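Local coordinates for putative uncharacterized protein (Jonesia denitrificans, PDB 4KTB) that is of unconfirmed function but belongs to the NUDIX hydrolase clan and may hydrolyse diadenosine tetraphosphate asymmetrically, at residues A88-I93 and P103-S108. Residues are numbered along the deposited sequence; the frame is centred on the assembly and turned at random.
Sequences ALVRHI and PSIPAS
The carbonyl O of L89 is gripped twice within the helix, by the amide N of I93 at 3.0 Å and weakly by that of H92, in the turn from which L89, V90 and I93 meet segment 103-108. No hydrogen bond crosses between the segments; the contact is purely aliphatic. I105 is its hub. With CG1 anti to its carbonyl carbon (chi1 -48°), its longer branch runs to the helix, where CD1 lies 4.0 Å from L89 CB and I105 CG1 meets V90 CG2 at 3.8 Å, the two side chains crossing at about a right angle. The other branch, I105 CG2, touches L89 CD1 at 3.9 Å, and P106 CD adds a looser contact with L89 CD1, at 4.4 Å. Replacing I105 by an alanine would probably open a gap against L89 and V90. One turn on, I93 CG2, anti to its own backbone N, packs on the ring of P103, 3.7 Å from CG. The salt bridge of R91 to E83 is consistent with helix 85-97 being the helix of a degenerate Nudix box. The returning loop flanks it: S52 of a second subunit packs on V90 and I105, while strands 39-49 and 133-141 underlie L89, through V42 and Y138.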
loop_
_atom_site.group_PDB
_atom_site.type_symbol
_atom_site.label_atom_id
_atom_site.label_comp_id
_atom_site.label_asym_id
_atom_site.label_seq_id
_atom_site.Cartn_x
_atom_site.Cartn_y
_atom_site.Cartn_z
ATOM N N ALA A 88 18.206 -2.874 -8.090
ATOM C CA ALA A 88 17.980 -2.195 -9.364
ATOM C C ALA A 88 17.637 -0.731 -9.111
ATOM O O ALA A 88 18.018 0.141 -9.883
ATOM C CB ALA A 88 16.868 -2.865 -10.146
ATOM N N LEU A 89 16.924 -0.460 -8.022
ATOM C CA LEU A 89 16.577 0.915 -7.688
ATOM C C LEU A 89 17.850 1.694 -7.402
ATOM O O LEU A 89 18.066 2.791 -7.919
ATOM C CB LEU A 89 15.658 0.965 -6.466
ATOM C CG LEU A 89 14.218 0.522 -6.674
ATOM C CD1 LEU A 89 13.539 0.488 -5.327
ATOM C CD2 LEU A 89 13.486 1.463 -7.642
ATOM N N VAL A 90 18.700 1.109 -6.573
ATOM C CA VAL A 90 19.961 1.739 -6.222
ATOM C C VAL A 90 20.779 2.015 -7.478
ATOM O O VAL A 90 21.279 3.120 -7.689
ATOM C CB VAL A 90 20.771 0.830 -5.308
ATOM C CG1 VAL A 90 22.159 1.386 -5.124
ATOM C CG2 VAL A 90 20.071 0.658 -3.958
ATOM N N ARG A 91 20.896 0.998 -8.319
ATOM C CA ARG A 91 21.681 1.093 -9.538
ATOM C C ARG A 91 21.176 2.185 -10.463
ATOM O O ARG A 91 21.955 2.889 -11.083
ATOM C CB ARG A 91 21.664 -0.253 -10.257
ATOM C CG ARG A 91 22.473 -0.279 -11.516
ATOM C CD ARG A 91 22.631 -1.696 -12.037
ATOM N NE ARG A 91 21.343 -2.308 -12.337
ATOM C CZ ARG A 91 20.700 -2.156 -13.485
ATOM N NH1 ARG A 91 21.229 -1.400 -14.439
ATOM N NH2 ARG A 91 19.535 -2.758 -13.671
ATOM N N HIS A 92 19.864 2.340 -10.557
ATOM C CA HIS A 92 19.311 3.276 -11.536
ATOM C C HIS A 92 19.395 4.693 -11.015
ATOM O O HIS A 92 19.539 5.639 -11.782
ATOM C CB HIS A 92 17.878 2.887 -11.952
ATOM C CG HIS A 92 17.829 1.736 -12.909
ATOM N ND1 HIS A 92 18.241 1.842 -14.219
ATOM C CD2 HIS A 92 17.445 0.445 -12.741
ATOM C CE1 HIS A 92 18.110 0.671 -14.820
ATOM N NE2 HIS A 92 17.629 -0.193 -13.945
ATOM N N ILE A 93 19.332 4.830 -9.697
ATOM C CA ILE A 93 19.495 6.137 -9.077
ATOM C C ILE A 93 20.920 6.661 -9.261
ATOM O O ILE A 93 21.127 7.816 -9.637
ATOM C CB ILE A 93 19.133 6.092 -7.582
ATOM C CG1 ILE A 93 17.640 5.827 -7.406
ATOM C CG2 ILE A 93 19.488 7.397 -6.892
ATOM C CD1 ILE A 93 16.773 7.061 -7.614
ATOM N N PRO A 103 19.858 8.196 -2.089
ATOM C CA PRO A 103 18.431 7.881 -2.085
ATOM C C PRO A 103 18.028 7.180 -0.786
ATOM O O PRO A 103 18.855 6.488 -0.175
ATOM C CB PRO A 103 18.306 6.896 -3.247
ATOM C CG PRO A 103 19.687 6.274 -3.373
ATOM C CD PRO A 103 20.602 7.418 -3.095
ATOM N N SER A 104 16.778 7.362 -0.369
ATOM C CA SER A 104 16.202 6.518 0.667
ATOM C C SER A 104 15.358 5.423 0.023
ATOM O O SER A 104 14.179 5.625 -0.264
ATOM C CB SER A 104 15.351 7.338 1.625
ATOM O OG SER A 104 16.159 8.227 2.365
ATOM N N ILE A 105 15.975 4.276 -0.228
ATOM C CA ILE A 105 15.248 3.136 -0.772
ATOM C C ILE A 105 14.241 2.658 0.268
ATOM O O ILE A 105 14.591 2.469 1.422
ATOM C CB ILE A 105 16.200 1.992 -1.145
ATOM C CG1 ILE A 105 17.373 2.526 -1.972
ATOM C CG2 ILE A 105 15.466 0.895 -1.923
ATOM C CD1 ILE A 105 16.980 3.077 -3.355
ATOM N N PRO A 106 12.977 2.469 -0.141
ATOM C CA PRO A 106 11.977 2.097 0.857
ATOM C C PRO A 106 12.310 0.740 1.432
ATOM O O PRO A 106 12.798 -0.137 0.718
ATOM C CB PRO A 106 10.674 2.002 0.050
ATOM C CG PRO A 106 10.956 2.608 -1.270
ATOM C CD PRO A 106 12.424 2.464 -1.503
ATOM N N ALA A 107 12.061 0.580 2.721
ATOM C CA ALA A 107 12.243 -0.695 3.382
ATOM C C ALA A 107 11.322 -1.714 2.730
ATOM O O ALA A 107 11.677 -2.887 2.578
ATOM C CB ALA A 107 11.934 -0.553 4.837
ATOM N N SER A 108 10.142 -1.245 2.326
ATOM C CA SER A 108 9.111 -2.094 1.729
ATOM C C SER A 108 9.188 -2.256 0.212
ATOM O O SER A 108 9.275 -1.266 -0.517
ATOM C CB SER A 108 7.735 -1.526 2.034
ATOM O OG SER A 108 6.735 -2.330 1.430
#